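Local atomic coordinates of exopolysaccharide biosynthesis protein (Pantoea stewartii subsp. stewartii DC283, PDB entry 6TGF), a protein that modifies the glycan biofilm of this bacterium, probably as a hydrolase, with a parallel beta-helix fold resembling that of bacteriophage tailspikes. Residues S510-V513 against V518-D521. Sequence-based numbering, arbitrary orientation.
Sequences STRV and VAID
R512 reaches across to the adjacent strand, where its guanidinium approaches the A519 methyl obliquely, R512 NH2 lying 3.9 Å from A519 CB. The chain extends through chi2 and bends at chi3 (-67°), which brings NE to a bridging water. That water accepts from R512 NE and donates to A519 O and, weakly, to D521 OD1; the nearest charged atoms, R512 NH2 and D521 OD1, stay 5.2 Å apart. In the backbone, R512 and A519 form the hydrogen-bonded pair of an antiparallel hairpin: R512 N to A519 O is 2.8 Å and almost straight (174°), and A519 N to R512 O is 2.9 Å. A third backbone hydrogen bond runs from D521 N to S510 O, 2.9 Å. T511, I520, V513 and V518 occupy the other face; T511 and I520 lie side by side, T511 OG1 3.8 Å from I520 CG2, while that hydroxyl bonds E514 O of the third subunit. V513 CG1 and V518 CG2 touch more loosely at 4.5 Å. Strand 511-514 pairs in parallel with strand 479-488 of the beta-helix, whereas V518-I520 pair in parallel with a strand of the second subunit, carrying the sheet across the trimer interface.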
ATOM      1  N   SER B 510      -3.733  15.729 -18.883  1.00 28.55           N
ATOM      2  CA  SER B 510      -3.175  14.480 -18.304  1.00 28.02           C
ATOM      3  C   SER B 510      -1.654  14.473 -18.487  1.00 27.64           C
ATOM      4  O   SER B 510      -1.173  15.074 -19.467  1.00 27.67           O
ATOM      5  CB  SER B 510      -3.799  13.259 -18.934  1.00 27.94           C
ATOM      6  OG  SER B 510      -5.159  13.128 -18.552  1.00 28.00           O
ATOM      7  N   THR B 511      -0.936  13.820 -17.569  1.00 27.26           N
ATOM      8  CA  THR B 511       0.522  13.547 -17.664  1.00 27.03           C
ATOM      9  C   THR B 511       0.733  12.030 -17.618  1.00 26.98           C
ATOM     10  O   THR B 511       0.227  11.387 -16.679  1.00 26.93           O
ATOM     11  CB  THR B 511       1.304  14.291 -16.573  1.00 26.87           C
ATOM     12  OG1 THR B 511       1.162  15.687 -16.832  1.00 26.99           O
ATOM     13  CG2 THR B 511       2.772  13.929 -16.537  1.00 26.81           C
ATOM     14  N   ARG B 512       1.435  11.492 -18.615  1.00 27.03           N
ATOM     15  CA  ARG B 512       1.772  10.051 -18.724  1.00 27.15           C
ATOM     16  C   ARG B 512       3.294   9.913 -18.627  1.00 26.96           C
ATOM     17  O   ARG B 512       3.989  10.335 -19.572  1.00 27.00           O
ATOM     18  CB  ARG B 512       1.219   9.474 -20.030  1.00 27.56           C
ATOM     19  CG  ARG B 512      -0.301   9.507 -20.128  1.00 27.91           C
ATOM     20  CD  ARG B 512      -0.806   8.943 -21.443  1.00 28.38           C
ATOM     21  NE  ARG B 512      -0.441   9.777 -22.582  1.00 28.69           N
ATOM     22  CZ  ARG B 512      -0.518   9.406 -23.861  1.00 29.14           C
ATOM     23  NH1 ARG B 512      -0.949   8.198 -24.190  1.00 29.32           N
ATOM     24  NH2 ARG B 512      -0.155  10.252 -24.813  1.00 29.30           N
ATOM     25  N   VAL B 513       3.780   9.379 -17.504  1.00 26.67           N
ATOM     26  CA  VAL B 513       5.223   9.088 -17.262  1.00 26.55           C
ATOM     27  C   VAL B 513       5.447   7.600 -17.539  1.00 26.54           C
ATOM     28  O   VAL B 513       4.956   6.774 -16.749  1.00 26.51           O
ATOM     29  CB  VAL B 513       5.648   9.480 -15.834  1.00 26.49           C
ATOM     30  CG1 VAL B 513       7.109   9.153 -15.566  1.00 26.58           C
ATOM     31  CG2 VAL B 513       5.374  10.950 -15.554  1.00 26.49           C
ATOM     32  N   VAL B 518       7.940  10.558 -21.759  1.00 26.59           N
ATOM     33  CA  VAL B 518       7.000  11.383 -20.942  1.00 26.60           C
ATOM     34  C   VAL B 518       6.109  12.177 -21.903  1.00 26.69           C
ATOM     35  O   VAL B 518       6.643  12.724 -22.886  1.00 26.87           O
ATOM     36  CB  VAL B 518       7.767  12.308 -19.977  1.00 26.60           C
ATOM     37  CG1 VAL B 518       6.839  13.234 -19.204  1.00 26.54           C
ATOM     38  CG2 VAL B 518       8.644  11.514 -19.019  1.00 26.66           C
ATOM     39  N   ALA B 519       4.803  12.223 -21.628  1.00 26.85           N
ATOM     40  CA  ALA B 519       3.793  12.986 -22.398  1.00 26.94           C
ATOM     41  C   ALA B 519       3.015  13.897 -21.442  1.00 27.03           C
ATOM     42  O   ALA B 519       2.279  13.362 -20.591  1.00 26.93           O
ATOM     43  CB  ALA B 519       2.877  12.041 -23.134  1.00 26.99           C
ATOM     44  N   ILE B 520       3.191  15.215 -21.580  1.00 27.30           N
ATOM     45  CA  ILE B 520       2.537  16.257 -20.735  1.00 27.54           C
ATOM     46  C   ILE B 520       1.508  17.005 -21.592  1.00 27.91           C
ATOM     47  O   ILE B 520       1.926  17.768 -22.477  1.00 28.03           O
ATOM     48  CB  ILE B 520       3.580  17.217 -20.126  1.00 27.48           C
ATOM     49  CG1 ILE B 520       4.751  16.460 -19.492  1.00 27.43           C
ATOM     50  CG2 ILE B 520       2.918  18.165 -19.135  1.00 27.56           C
ATOM     51  CD1 ILE B 520       5.919  17.337 -19.097  1.00 27.55           C
ATOM     52  N   ASP B 521       0.215  16.790 -21.333  1.00 28.35           N
ATOM     53  CA  ASP B 521      -0.895  17.583 -21.926  1.00 28.86           C
ATOM     54  C   ASP B 521      -1.093  18.829 -21.054  1.00 29.08           C
ATOM     55  O   ASP B 521      -2.187  18.992 -20.482  1.00 29.28           O
ATOM     56  CB  ASP B 521      -2.180  16.760 -22.054  1.00 29.11           C
ATOM     57  CG  ASP B 521      -1.976  15.367 -22.624  1.00 29.25           C
ATOM     58  OD1 ASP B 521      -0.914  15.133 -23.241  1.00 29.43           O
ATOM     59  OD2 ASP B 521      -2.880  14.524 -22.439  1.00 29.51           O
TER
HETATM   60  O   HOH W   1      -0.405  12.428 -21.766  1.00 41.32           O